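Local coordinates for SWD1-like protein (Myceliophthora thermophila, PDB 6E29) that probably serves, through its WD-repeat beta-propeller, as a subunit of the COMPASS histone H3 methyltransferase complex, at residues R64-N69 with I92-Q97; A109-A114 with A126-D131; G283-A288 with I320-H325. All coordinates share one frame; numbering follows the deposited sequence.

Contact 1. Residues R64-N69 with I92-Q97; sequences RGHSKN and ILWDLQ
His66 and Ile92 meet tip to tip because His66 CG stands anti to its carbonyl carbon (chi1 -52°), while Ile92 CG1 takes the same position (chi1 -66°) and CD1 continues in the extended direction (chi2 175°). Ile92 CD1 comes down over one face of the imidazole, displaced toward the rim, and makes a CH-pi contact at 4.0 Å from the centroid of the His66 ring. The nearest ring atom is His66 NE2, 3.7 Å from Ile92 CD1. The same methyl group also lies 3.7 Å from Gly65 O. Two residues further along the strand, the indole of Trp94 slides flat beneath Ile92 CG2 and points its outer edge at the backbone of 64-69: Trp94 CH2 is 3.7 Å from Gly65 N, which lies in the indole plane. A side chain at Gly65 would run into both Ile92 CD1 and Trp94 CH2, so glycine suits this site. The pairing of Gly65-His66 with Trp94-Asp95 is the GH and WD signature of a WD40 repeat, joining the loop before strand 70-75 to the end of strand 90-95 in the same propeller blade; Asp95 itself forms a salt bridge with Arg80. His66 NE2 and Trp94 NE1, 4.5 Å apart, both hydrogen-bond to Ser84 OG, which ties the two ring nitrogens together within the buried interior. An alanine in place of His66 would probably leave Ser84 OG without its imidazole partner and open a gap beneath Ile92 CD1. Gly65 O, besides touching the isoleucine methyl, accepts a hydrogen bond from Lys90 NZ.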
ATOM      1  N   ARG B  64     -16.025 -14.369  -2.301  1.00 45.78           N
ATOM      2  CA  ARG B  64     -15.323 -15.126  -3.334  1.00 49.76           C
ATOM      3  C   ARG B  64     -15.610 -14.444  -4.663  1.00 58.92           C
ATOM      4  O   ARG B  64     -16.705 -14.560  -5.219  1.00 56.08           O
ATOM      5  CB  ARG B  64     -15.735 -16.608  -3.287  1.00 53.27           C
ATOM      6  CG  ARG B  64     -15.710 -17.157  -1.838  1.00 57.14           C
ATOM      7  CD  ARG B  64     -15.715 -18.683  -1.737  1.00 63.83           C
ATOM      8  NE  ARG B  64     -16.326 -19.165  -0.498  1.00 60.29           N
ATOM      9  CZ  ARG B  64     -15.707 -19.949   0.383  1.00 76.71           C
ATOM     10  NH1 ARG B  64     -14.441 -20.294   0.169  1.00 79.24           N
ATOM     11  NH2 ARG B  64     -16.336 -20.365   1.488  1.00 69.77           N
ATOM     12  N   GLY B  65     -14.633 -13.681  -5.150  1.00 53.48           N
ATOM     13  CA  GLY B  65     -14.782 -13.007  -6.417  1.00 49.75           C
ATOM     14  C   GLY B  65     -13.496 -13.112  -7.194  1.00 54.98           C
ATOM     15  O   GLY B  65     -13.483 -12.991  -8.419  1.00 50.17           O
ATOM     16  N   HIS B  66     -12.398 -13.325  -6.491  1.00 45.94           N
ATOM     17  CA  HIS B  66     -11.118 -13.518  -7.154  1.00 42.35           C
ATOM     18  C   HIS B  66     -10.768 -14.999  -7.094  1.00 53.46           C
ATOM     19  O   HIS B  66     -11.242 -15.740  -6.217  1.00 53.56           O
ATOM     20  CB  HIS B  66      -9.992 -12.704  -6.475  1.00 39.54           C
ATOM     21  CG  HIS B  66     -10.290 -11.246  -6.279  1.00 47.59           C
ATOM     22  ND1 HIS B  66      -9.790 -10.268  -7.115  1.00 40.42           N
ATOM     23  CD2 HIS B  66     -10.987 -10.596  -5.316  1.00 43.58           C
ATOM     24  CE1 HIS B  66     -10.186  -9.083  -6.687  1.00 43.06           C
ATOM     25  NE2 HIS B  66     -10.927  -9.252  -5.611  1.00 44.08           N
ATOM     26  N   SER B  67      -9.876 -15.410  -7.994  1.00 44.13           N
ATOM     27  CA  SER B  67      -9.308 -16.753  -7.981  1.00 52.79           C
ATOM     28  C   SER B  67      -7.787 -16.794  -7.853  1.00 57.23           C
ATOM     29  O   SER B  67      -7.210 -17.887  -7.913  1.00 63.54           O
ATOM     30  CB  SER B  67      -9.728 -17.511  -9.246  1.00 50.95           C
ATOM     31  OG  SER B  67      -9.108 -16.902 -10.383  1.00 61.26           O
ATOM     32  N   LYS B  68      -7.112 -15.657  -7.698  1.00 45.58           N
ATOM     33  CA  LYS B  68      -5.662 -15.654  -7.552  1.00 52.41           C
ATOM     34  C   LYS B  68      -5.332 -14.837  -6.314  1.00 48.12           C
ATOM     35  O   LYS B  68      -6.224 -14.242  -5.697  1.00 44.85           O
ATOM     36  CB  LYS B  68      -4.946 -15.113  -8.820  1.00 43.81           C
ATOM     37  CG  LYS B  68      -4.752 -16.197  -9.963  1.00 62.13           C
ATOM     38  CD  LYS B  68      -3.384 -16.037 -10.670  1.00 65.25           C
ATOM     39  CE  LYS B  68      -3.457 -15.220 -11.962  1.00 71.17           C
ATOM     40  NZ  LYS B  68      -2.226 -14.378 -12.200  1.00 65.20           N
ATOM     41  N   ASN B  69      -4.040 -14.821  -5.946  1.00 37.27           N
ATOM     42  CA  ASN B  69      -3.613 -14.194  -4.702  1.00 33.63           C
ATOM     43  C   ASN B  69      -4.142 -12.776  -4.579  1.00 36.38           C
ATOM     44  O   ASN B  69      -3.934 -11.940  -5.463  1.00 40.17           O
ATOM     45  CB  ASN B  69      -2.085 -14.140  -4.594  1.00 36.57           C
ATOM     46  CG  ASN B  69      -1.434 -15.499  -4.733  1.00 47.12           C
ATOM     47  OD1 ASN B  69      -1.924 -16.365  -5.451  1.00 47.17           O
ATOM     48  ND2 ASN B  69      -0.309 -15.683  -4.061  1.00 47.02           N
ATOM     49  N   ILE B  92     -12.244  -5.454  -7.299  1.00 40.80           N
ATOM     50  CA  ILE B  92     -13.670  -5.586  -6.970  1.00 41.64           C
ATOM     51  C   ILE B  92     -13.998  -4.667  -5.801  1.00 37.93           C
ATOM     52  O   ILE B  92     -13.234  -4.596  -4.829  1.00 37.93           O
ATOM     53  CB  ILE B  92     -14.040  -7.047  -6.620  1.00 42.79           C
ATOM     54  CG1 ILE B  92     -13.879  -7.965  -7.841  1.00 56.24           C
ATOM     55  CG2 ILE B  92     -15.448  -7.142  -6.006  1.00 41.76           C
ATOM     56  CD1 ILE B  92     -14.112  -9.458  -7.502  1.00 46.73           C
ATOM     57  N   LEU B  93     -15.132  -3.982  -5.887  1.00 39.52           N
ATOM     58  CA  LEU B  93     -15.680  -3.199  -4.793  1.00 39.66           C
ATOM     59  C   LEU B  93     -16.842  -3.983  -4.214  1.00 41.13           C
ATOM     60  O   LEU B  93     -17.867  -4.179  -4.890  1.00 44.23           O
ATOM     61  CB  LEU B  93     -16.181  -1.823  -5.216  1.00 44.37           C
ATOM     62  CG  LEU B  93     -16.570  -1.046  -3.947  1.00 39.71           C
ATOM     63  CD1 LEU B  93     -15.370  -0.823  -3.113  1.00 37.04           C
ATOM     64  CD2 LEU B  93     -17.150   0.278  -4.327  1.00 43.02           C
ATOM     65  N   TRP B  94     -16.653  -4.460  -2.981  1.00 40.11           N
ATOM     66  CA  TRP B  94     -17.652  -5.211  -2.233  1.00 41.69           C
ATOM     67  C   TRP B  94     -18.525  -4.251  -1.437  1.00 46.24           C
ATOM     68  O   TRP B  94     -18.027  -3.282  -0.846  1.00 49.73           O
ATOM     69  CB  TRP B  94     -16.971  -6.201  -1.266  1.00 40.33           C
ATOM     70  CG  TRP B  94     -16.089  -7.164  -1.950  1.00 39.75           C
ATOM     71  CD1 TRP B  94     -14.740  -7.054  -2.139  1.00 37.96           C
ATOM     72  CD2 TRP B  94     -16.486  -8.384  -2.583  1.00 41.57           C
ATOM     73  NE1 TRP B  94     -14.265  -8.143  -2.839  1.00 42.04           N
ATOM     74  CE2 TRP B  94     -15.319  -8.978  -3.121  1.00 44.31           C
ATOM     75  CE3 TRP B  94     -17.715  -9.060  -2.713  1.00 50.03           C
ATOM     76  CZ2 TRP B  94     -15.345 -10.209  -3.791  1.00 43.62           C
ATOM     77  CZ3 TRP B  94     -17.739 -10.277  -3.391  1.00 45.64           C
ATOM     78  CH2 TRP B  94     -16.565 -10.836  -3.924  1.00 44.53           C
ATOM     79  N   ASP B  95     -19.814  -4.535  -1.401  1.00 46.87           N
ATOM     80  CA  ASP B  95     -20.740  -3.905  -0.471  1.00 47.66           C
ATOM     81  C   ASP B  95     -20.910  -4.867   0.718  1.00 54.77           C
ATOM     82  O   ASP B  95     -21.485  -5.957   0.581  1.00 48.09           O
ATOM     83  CB  ASP B  95     -22.058  -3.605  -1.190  1.00 61.99           C
ATOM     84  CG  ASP B  95     -23.080  -2.876  -0.321  1.00 60.14           C
ATOM     85  OD1 ASP B  95     -22.843  -2.676   0.892  1.00 55.11           O
ATOM     86  OD2 ASP B  95     -24.139  -2.511  -0.883  1.00 64.14           O
ATOM     87  N   LEU B  96     -20.340  -4.495   1.863  1.00 46.33           N
ATOM     88  CA  LEU B  96     -20.421  -5.348   3.045  1.00 44.44           C
ATOM     89  C   LEU B  96     -21.755  -5.230   3.746  1.00 60.09           C
ATOM     90  O   LEU B  96     -22.027  -6.028   4.652  1.00 64.95           O
ATOM     91  CB  LEU B  96     -19.313  -5.010   4.026  1.00 41.90           C
ATOM     92  CG  LEU B  96     -17.925  -5.126   3.407  1.00 45.70           C
ATOM     93  CD1 LEU B  96     -16.857  -4.858   4.455  1.00 49.78           C
ATOM     94  CD2 LEU B  96     -17.733  -6.480   2.742  1.00 47.77           C
ATOM     95  N   GLN B  97     -22.596  -4.268   3.357  1.00 64.51           N
ATOM     96  CA  GLN B  97     -23.945  -4.255   3.914  1.00 84.00           C
ATOM     97  C   GLN B  97     -24.718  -5.522   3.541  1.00 76.10           C
ATOM     98  O   GLN B  97     -25.511  -6.019   4.352  1.00 73.46           O
ATOM     99  CB  GLN B  97     -24.691  -3.008   3.458  1.00 67.98           C
ATOM    100  CG  GLN B  97     -26.141  -2.995   3.829  1.00 74.92           C
ATOM    101  CD  GLN B  97     -26.790  -1.693   3.458  1.00 94.80           C
ATOM    102  OE1 GLN B  97     -27.594  -1.624   2.524  1.00104.94           O
ATOM    103  NE2 GLN B  97     -26.419  -0.631   4.167  1.00 87.31           N
TER

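Contact 2. Residues A109-A114 with A126-D131; sequences APVYGA and AALFED
Val111 and Leu128 face each other as an antiparallel non-hydrogen-bonded pair in the hairpin of strands 111-117 and 123-128, the first two strands of a propeller blade. A classic beta bulge interrupts the register: Tyr112 and Gly113 both sit opposite Ala127. Tyr112 N makes a weak bond to Ala127 O, and beyond it Ala127 N donates to Gly113 O at 3.0 Å in a much straighter bond (160°). At the other end Phe129 N is held by Pro110 O, 2.8 Å away and nearly linear at 170°. The tightly packed side is apolar. Val111 CG2 touches Leu128 CD2 at 3.8 Å, and Ala114 CB meets Ala126 CB at 3.9 Å. Val111 and Ala114 then press on Ala85, Leu83 and Val91 of the preceding blade. The reverse side, nearer solvent, is looser and aromatic. Tyr112 CG is anti to its carbonyl carbon (chi1 -76°); in the ring, Tyr112 CD2 touches Ala127 CB and Tyr112 CE2 lies 3.4 Å from Leu128 O. Phe129 CB lies over one face of that ring, toward the rim. The two rings are neither stacked nor in a clean edge-to-face pair; instead the phenol tip meets the rim of the phenylalanine, with Tyr112 OH 3.2 Å from Phe129 CD1. Glu130 CG covers the centre of one Phe129 face. Where the chain leaves the sheet, a type II turn runs from Leu128 to Asp131, whose carboxylate forms a salt bridge with Arg108. One water near the edge of the phenol, in its plane, links it to the turn: it lies 2.7 Å from Tyr112 OH and accepts from Glu130 N at 2.7 Å.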
ATOM      1  N   ALA B 109      -3.297  -7.103 -16.567  1.00 44.05           N
ATOM      2  CA  ALA B 109      -2.044  -7.312 -15.858  1.00 46.06           C
ATOM      3  C   ALA B 109      -2.347  -7.489 -14.379  1.00 39.26           C
ATOM      4  O   ALA B 109      -3.368  -6.986 -13.878  1.00 39.52           O
ATOM      5  CB  ALA B 109      -1.079  -6.132 -16.071  1.00 46.63           C
ATOM      6  N   PRO B 110      -1.486  -8.197 -13.652  1.00 56.93           N
ATOM      7  CA  PRO B 110      -1.630  -8.285 -12.191  1.00 37.65           C
ATOM      8  C   PRO B 110      -1.655  -6.904 -11.546  1.00 42.45           C
ATOM      9  O   PRO B 110      -0.974  -5.970 -11.983  1.00 36.07           O
ATOM     10  CB  PRO B 110      -0.379  -9.062 -11.752  1.00 39.06           C
ATOM     11  CG  PRO B 110       0.014  -9.870 -12.995  1.00 40.74           C
ATOM     12  CD  PRO B 110      -0.361  -9.005 -14.171  1.00 53.37           C
ATOM     13  N   VAL B 111      -2.408  -6.791 -10.457  1.00 35.15           N
ATOM     14  CA  VAL B 111      -2.558  -5.524  -9.751  1.00 33.78           C
ATOM     15  C   VAL B 111      -1.594  -5.536  -8.570  1.00 39.80           C
ATOM     16  O   VAL B 111      -1.699  -6.400  -7.691  1.00 31.12           O
ATOM     17  CB  VAL B 111      -4.017  -5.295  -9.307  1.00 35.42           C
ATOM     18  CG1 VAL B 111      -4.218  -3.879  -8.739  1.00 30.20           C
ATOM     19  CG2 VAL B 111      -5.034  -5.557 -10.485  1.00 33.69           C
ATOM     20  N   TYR B 112      -0.601  -4.632  -8.579  1.00 28.39           N
ATOM     21  CA  TYR B 112       0.238  -4.464  -7.386  1.00 31.43           C
ATOM     22  C   TYR B 112      -0.612  -4.043  -6.179  1.00 37.62           C
ATOM     23  O   TYR B 112      -0.388  -4.478  -5.051  1.00 29.07           O
ATOM     24  CB  TYR B 112       1.295  -3.389  -7.629  1.00 22.89           C
ATOM     25  CG  TYR B 112       2.495  -3.731  -8.494  1.00 26.49           C
ATOM     26  CD1 TYR B 112       3.377  -4.766  -8.142  1.00 32.35           C
ATOM     27  CD2 TYR B 112       2.816  -2.916  -9.600  1.00 27.63           C
ATOM     28  CE1 TYR B 112       4.512  -5.018  -8.897  1.00 37.42           C
ATOM     29  CE2 TYR B 112       3.934  -3.170 -10.366  1.00 34.58           C
ATOM     30  CZ  TYR B 112       4.787  -4.206  -9.997  1.00 31.09           C
ATOM     31  OH  TYR B 112       5.895  -4.475 -10.749  1.00 35.02           O
ATOM     32  N   GLY B 113      -1.555  -3.141  -6.395  1.00 26.32           N
ATOM     33  CA  GLY B 113      -2.417  -2.695  -5.333  1.00 33.99           C
ATOM     34  C   GLY B 113      -3.366  -1.639  -5.848  1.00 29.80           C
ATOM     35  O   GLY B 113      -3.111  -0.939  -6.849  1.00 28.96           O
ATOM     36  N   ALA B 114      -4.515  -1.547  -5.209  1.00 25.55           N
ATOM     37  CA  ALA B 114      -5.515  -0.542  -5.572  1.00 32.96           C
ATOM     38  C   ALA B 114      -6.026   0.143  -4.307  1.00 24.62           C
ATOM     39  O   ALA B 114      -6.254  -0.514  -3.286  1.00 28.34           O
ATOM     40  CB  ALA B 114      -6.703  -1.155  -6.370  1.00 32.82           C
ATOM     41  N   ALA B 126      -4.909   2.381  -9.184  1.00 27.36           N
ATOM     42  CA  ALA B 126      -4.217   1.091  -9.117  1.00 26.37           C
ATOM     43  C   ALA B 126      -2.846   1.155  -9.791  1.00 41.40           C
ATOM     44  O   ALA B 126      -2.635   1.895 -10.752  1.00 29.11           O
ATOM     45  CB  ALA B 126      -5.079   0.004  -9.751  1.00 28.16           C
ATOM     46  N   ALA B 127      -1.908   0.389  -9.266  1.00 25.31           N
ATOM     47  CA  ALA B 127      -0.621   0.186  -9.931  1.00 31.01           C
ATOM     48  C   ALA B 127      -0.601  -1.240 -10.486  1.00 36.44           C
ATOM     49  O   ALA B 127      -1.043  -2.178  -9.815  1.00 30.24           O
ATOM     50  CB  ALA B 127       0.542   0.442  -8.954  1.00 23.21           C
ATOM     51  N   LEU B 128      -0.114  -1.407 -11.714  1.00 26.68           N
ATOM     52  CA  LEU B 128      -0.191  -2.671 -12.438  1.00 28.29           C
ATOM     53  C   LEU B 128       1.196  -3.196 -12.780  1.00 38.84           C
ATOM     54  O   LEU B 128       2.092  -2.419 -13.144  1.00 34.79           O
ATOM     55  CB  LEU B 128      -0.963  -2.481 -13.719  1.00 32.65           C
ATOM     56  CG  LEU B 128      -2.383  -2.027 -13.458  1.00 35.00           C
ATOM     57  CD1 LEU B 128      -3.012  -1.749 -14.798  1.00 49.92           C
ATOM     58  CD2 LEU B 128      -3.114  -3.173 -12.702  1.00 42.08           C
ATOM     59  N   PHE B 129       1.363  -4.520 -12.676  1.00 35.76           N
ATOM     60  CA  PHE B 129       2.626  -5.145 -13.023  1.00 35.39           C
ATOM     61  C   PHE B 129       2.939  -4.914 -14.514  1.00 51.56           C
ATOM     62  O   PHE B 129       2.159  -5.285 -15.405  1.00 38.24           O
ATOM     63  CB  PHE B 129       2.580  -6.634 -12.671  1.00 43.60           C
ATOM     64  CG  PHE B 129       3.843  -7.387 -13.014  1.00 42.44           C
ATOM     65  CD1 PHE B 129       5.035  -7.116 -12.349  1.00 49.19           C
ATOM     66  CD2 PHE B 129       3.831  -8.367 -13.983  1.00 45.40           C
ATOM     67  CE1 PHE B 129       6.201  -7.805 -12.670  1.00 51.66           C
ATOM     68  CE2 PHE B 129       4.997  -9.072 -14.312  1.00 57.42           C
ATOM     69  CZ  PHE B 129       6.184  -8.779 -13.661  1.00 47.78           C
ATOM     70  N   GLU B 130       4.074  -4.277 -14.783  1.00 39.67           N
ATOM     71  CA  GLU B 130       4.535  -4.063 -16.153  1.00 47.58           C
ATOM     72  C   GLU B 130       3.455  -3.407 -17.012  1.00 42.07           C
ATOM     73  O   GLU B 130       3.359  -3.675 -18.210  1.00 41.35           O
ATOM     74  CB  GLU B 130       5.000  -5.378 -16.793  1.00 46.97           C
ATOM     75  CG  GLU B 130       6.173  -6.028 -16.058  1.00 49.75           C
ATOM     76  CD  GLU B 130       6.756  -7.271 -16.748  1.00 72.08           C
ATOM     77  OE1 GLU B 130       6.068  -7.926 -17.587  1.00 63.53           O
ATOM     78  OE2 GLU B 130       7.941  -7.568 -16.442  1.00 52.41           O
ATOM     79  N   ASP B 131       2.625  -2.562 -16.404  1.00 38.78           N
ATOM     80  CA  ASP B 131       1.596  -1.838 -17.136  1.00 46.42           C
ATOM     81  C   ASP B 131       1.410  -0.452 -16.525  1.00 37.21           C
ATOM     82  O   ASP B 131       1.937  -0.150 -15.452  1.00 30.86           O
ATOM     83  CB  ASP B 131       0.289  -2.610 -17.170  1.00 41.27           C
ATOM     84  CG  ASP B 131      -0.386  -2.510 -18.507  1.00 70.87           C
ATOM     85  OD1 ASP B 131      -0.225  -1.427 -19.173  1.00 48.67           O
ATOM     86  OD2 ASP B 131      -1.029  -3.528 -18.884  1.00 54.16           O
TER
HETATM   87  O   HOH W   1       6.029  -3.346 -13.160  1.00 33.87           O

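Contact 3. Residues G283-A288 with I320-H325; sequences GEYVAA and IEWHPH
Tyr285, first residue of strand 285-290, meets Trp322 through its CB, which lies 3.9 Å from Trp322 CZ2. The two side chains cross at about a right angle, yet their ring planes are only 17° apart; with the centroids of the Tyr285 ring and the Trp322 six-membered ring 6.0 Å apart, the rings are slid past one another and barely overlap. Past Val286, which points away, Ala287 points back at the partner strand and carries the middle of the contact: its CB rests 3.5 Å from Trp322 NE1 and 3.7 Å from Ile320 CD1, so one methyl fills the angle between indole and isoleucine. Ala287 N lies in the plane of the indole, at its edge, and Trp322 NE1 has a weak hydrogen bond to Ala278 O. At Ala288 the backbone takes over, with CA 3.6 Å from Ile320 CD1, the same methyl that lies 3.5 Å from Ala287 O. Ile320 reaches there with CG1 in the crowded position between backbone N and carbonyl carbon (chi1 62°) and CD1 extended beyond it. Side chains of 320-322 thus meet both side chains and backbone of 285-288, by van der Waals contact: strands 285-288 and 320-322 run nearly antiparallel at 158°, but their axes stay 7.9 Å apart, too far for backbone pairing. Such face-to-face stacking of sheets, here between neighbouring blades, is characteristic of the blade-to-blade packing of a WD40 beta-propeller.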
ATOM      1  N   GLY B 283       1.046   6.922  14.319  1.00 22.89           N
ATOM      2  CA  GLY B 283       2.261   7.218  13.599  1.00 24.58           C
ATOM      3  C   GLY B 283       3.505   7.183  14.450  1.00 30.52           C
ATOM      4  O   GLY B 283       4.608   7.419  13.936  1.00 30.95           O
ATOM      5  N   GLU B 284       3.371   6.877  15.725  1.00 25.05           N
ATOM      6  CA  GLU B 284       4.546   6.842  16.591  1.00 26.64           C
ATOM      7  C   GLU B 284       5.570   5.809  16.137  1.00 37.35           C
ATOM      8  O   GLU B 284       6.780   6.037  16.258  1.00 27.47           O
ATOM      9  CB  GLU B 284       4.137   6.510  18.006  1.00 26.26           C
ATOM     10  CG  GLU B 284       5.358   6.604  18.949  1.00 30.76           C
ATOM     11  CD  GLU B 284       5.046   6.377  20.405  1.00 37.68           C
ATOM     12  OE1 GLU B 284       3.934   5.900  20.791  1.00 33.90           O
ATOM     13  OE2 GLU B 284       5.954   6.693  21.200  1.00 40.20           O
ATOM     14  N   TYR B 285       5.118   4.626  15.731  1.00 22.64           N
ATOM     15  CA  TYR B 285       6.034   3.523  15.445  1.00 20.58           C
ATOM     16  C   TYR B 285       5.978   3.165  13.971  1.00 22.99           C
ATOM     17  O   TYR B 285       4.939   3.274  13.318  1.00 20.35           O
ATOM     18  CB  TYR B 285       5.685   2.255  16.231  1.00 23.37           C
ATOM     19  CG  TYR B 285       5.704   2.457  17.708  1.00 26.01           C
ATOM     20  CD1 TYR B 285       6.885   2.736  18.371  1.00 25.02           C
ATOM     21  CD2 TYR B 285       4.538   2.394  18.434  1.00 31.41           C
ATOM     22  CE1 TYR B 285       6.902   2.935  19.795  1.00 31.69           C
ATOM     23  CE2 TYR B 285       4.532   2.587  19.807  1.00 32.89           C
ATOM     24  CZ  TYR B 285       5.715   2.861  20.486  1.00 50.77           C
ATOM     25  OH  TYR B 285       5.701   3.065  21.854  1.00 38.14           O
ATOM     26  N   VAL B 286       7.115   2.681  13.463  1.00 22.68           N
ATOM     27  CA  VAL B 286       7.197   2.010  12.163  1.00 22.00           C
ATOM     28  C   VAL B 286       7.581   0.554  12.435  1.00 20.66           C
ATOM     29  O   VAL B 286       8.570   0.300  13.118  1.00 24.58           O
ATOM     30  CB  VAL B 286       8.256   2.682  11.250  1.00 21.47           C
ATOM     31  CG1 VAL B 286       8.460   1.854   9.981  1.00 21.08           C
ATOM     32  CG2 VAL B 286       7.802   4.145  10.880  1.00 19.37           C
ATOM     33  N   ALA B 287       6.831  -0.389  11.863  1.00 20.95           N
ATOM     34  CA  ALA B 287       7.169  -1.809  11.956  1.00 24.42           C
ATOM     35  C   ALA B 287       7.514  -2.330  10.568  1.00 21.08           C
ATOM     36  O   ALA B 287       7.037  -1.794   9.550  1.00 22.07           O
ATOM     37  CB  ALA B 287       6.022  -2.636  12.533  1.00 22.60           C
ATOM     38  N   ALA B 288       8.336  -3.376  10.529  1.00 20.87           N
ATOM     39  CA  ALA B 288       8.625  -4.057   9.273  1.00 17.90           C
ATOM     40  C   ALA B 288       8.832  -5.544   9.526  1.00 21.92           C
ATOM     41  O   ALA B 288       9.440  -5.930  10.532  1.00 22.34           O
ATOM     42  CB  ALA B 288       9.892  -3.492   8.619  1.00 26.83           C
ATOM     43  N   ILE B 320       2.152  -6.788   7.108  1.00 20.72           N
ATOM     44  CA  ILE B 320       1.834  -6.477   8.504  1.00 25.78           C
ATOM     45  C   ILE B 320       0.928  -5.255   8.531  1.00 25.83           C
ATOM     46  O   ILE B 320       0.952  -4.425   7.627  1.00 23.70           O
ATOM     47  CB  ILE B 320       3.113  -6.243   9.356  1.00 21.58           C
ATOM     48  CG1 ILE B 320       3.868  -5.042   8.787  1.00 26.36           C
ATOM     49  CG2 ILE B 320       4.005  -7.540   9.341  1.00 23.14           C
ATOM     50  CD1 ILE B 320       5.092  -4.712   9.557  1.00 35.00           C
ATOM     51  N   GLU B 321       0.156  -5.117   9.602  1.00 19.50           N
ATOM     52  CA  GLU B 321      -0.776  -3.996   9.717  1.00 24.67           C
ATOM     53  C   GLU B 321      -1.006  -3.713  11.184  1.00 19.35           C
ATOM     54  O   GLU B 321      -1.206  -4.652  11.961  1.00 18.22           O
ATOM     55  CB  GLU B 321      -2.141  -4.304   9.097  1.00 28.53           C
ATOM     56  CG  GLU B 321      -2.110  -4.323   7.608  1.00 45.12           C
ATOM     57  CD  GLU B 321      -1.795  -2.947   7.039  1.00 58.30           C
ATOM     58  OE1 GLU B 321      -2.323  -1.922   7.556  1.00 38.44           O
ATOM     59  OE2 GLU B 321      -0.996  -2.905   6.093  1.00 36.96           O
ATOM     60  N   TRP B 322      -0.972  -2.447  11.575  1.00 18.56           N
ATOM     61  CA  TRP B 322      -1.350  -2.087  12.934  1.00 22.03           C
ATOM     62  C   TRP B 322      -2.848  -1.805  13.048  1.00 18.86           C
ATOM     63  O   TRP B 322      -3.462  -1.267  12.111  1.00 22.98           O
ATOM     64  CB  TRP B 322      -0.627  -0.813  13.368  1.00 23.04           C
ATOM     65  CG  TRP B 322       0.876  -0.907  13.538  1.00 19.98           C
ATOM     66  CD1 TRP B 322       1.832  -0.770  12.556  1.00 17.85           C
ATOM     67  CD2 TRP B 322       1.585  -1.065  14.771  1.00 20.71           C
ATOM     68  NE1 TRP B 322       3.096  -0.825  13.119  1.00 19.27           N
ATOM     69  CE2 TRP B 322       2.964  -0.984  14.473  1.00 20.15           C
ATOM     70  CE3 TRP B 322       1.191  -1.235  16.103  1.00 28.03           C
ATOM     71  CZ2 TRP B 322       3.936  -1.101  15.448  1.00 32.45           C
ATOM     72  CZ3 TRP B 322       2.170  -1.353  17.068  1.00 31.91           C
ATOM     73  CH2 TRP B 322       3.512  -1.280  16.735  1.00 21.79           C
ATOM     74  N   HIS B 323      -3.389  -2.034  14.247  1.00 19.16           N
ATOM     75  CA  HIS B 323      -4.777  -1.642  14.544  1.00 21.91           C
ATOM     76  C   HIS B 323      -4.908  -0.104  14.531  1.00 37.05           C
ATOM     77  O   HIS B 323      -3.965   0.605  14.902  1.00 22.56           O
ATOM     78  CB  HIS B 323      -5.158  -2.217  15.913  1.00 20.64           C
ATOM     79  CG  HIS B 323      -6.613  -2.104  16.228  1.00 19.57           C
ATOM     80  ND1 HIS B 323      -7.146  -1.025  16.902  1.00 26.60           N
ATOM     81  CD2 HIS B 323      -7.651  -2.934  15.949  1.00 22.55           C
ATOM     82  CE1 HIS B 323      -8.457  -1.207  17.042  1.00 30.55           C
ATOM     83  NE2 HIS B 323      -8.786  -2.345  16.458  1.00 33.31           N
ATOM     84  N   PRO B 324      -6.050   0.451  14.081  1.00 20.83           N
ATOM     85  CA  PRO B 324      -6.144   1.926  13.961  1.00 23.98           C
ATOM     86  C   PRO B 324      -6.298   2.668  15.273  1.00 25.20           C
ATOM     87  O   PRO B 324      -6.283   3.924  15.259  1.00 24.39           O
ATOM     88  CB  PRO B 324      -7.409   2.146  13.100  1.00 24.76           C
ATOM     89  CG  PRO B 324      -8.246   0.861  13.358  1.00 29.28           C
ATOM     90  CD  PRO B 324      -7.200  -0.235  13.472  1.00 23.98           C
ATOM     91  N   HIS B 325      -6.511   1.972  16.399  1.00 23.37           N
ATOM     92  CA  HIS B 325      -6.751   2.674  17.658  1.00 24.66           C
ATOM     93  C   HIS B 325      -5.875   2.134  18.782  1.00 25.86           C
ATOM     94  O   HIS B 325      -5.555   2.866  19.724  1.00 25.84           O
ATOM     95  CB  HIS B 325      -8.226   2.609  18.094  1.00 25.48           C
ATOM     96  CG  HIS B 325      -9.120   3.392  17.183  1.00 30.28           C
ATOM     97  ND1 HIS B 325      -9.130   4.773  17.188  1.00 33.93           N
ATOM     98  CD2 HIS B 325      -9.974   3.007  16.197  1.00 31.43           C
ATOM     99  CE1 HIS B 325      -9.969   5.209  16.258  1.00 44.00           C
ATOM    100  NE2 HIS B 325     -10.482   4.160  15.630  1.00 35.73           N
TER

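In the fold
The three contacts work at different levels of one propeller. Contact 1 ties the loop entering a blade to that blade's third strand by buried rings and a shared serine. Contact 2 is a hairpin of the next blade, and the only one of the three with backbone bonds across it; it is partly buried, with its aromatic side nearer solvent, where a water joins in and the small apolar residues give way to rings. Contact 3 lies between two blades, is again buried, and relies mainly on van der Waals contact, without hydrogen bonds across it. Contacts 1 and 2 have centres about 17 Å apart, and strand 111-117 packs on strand 90-95 of contact 1. Contact 3 lies across the chain's centre from contact 2.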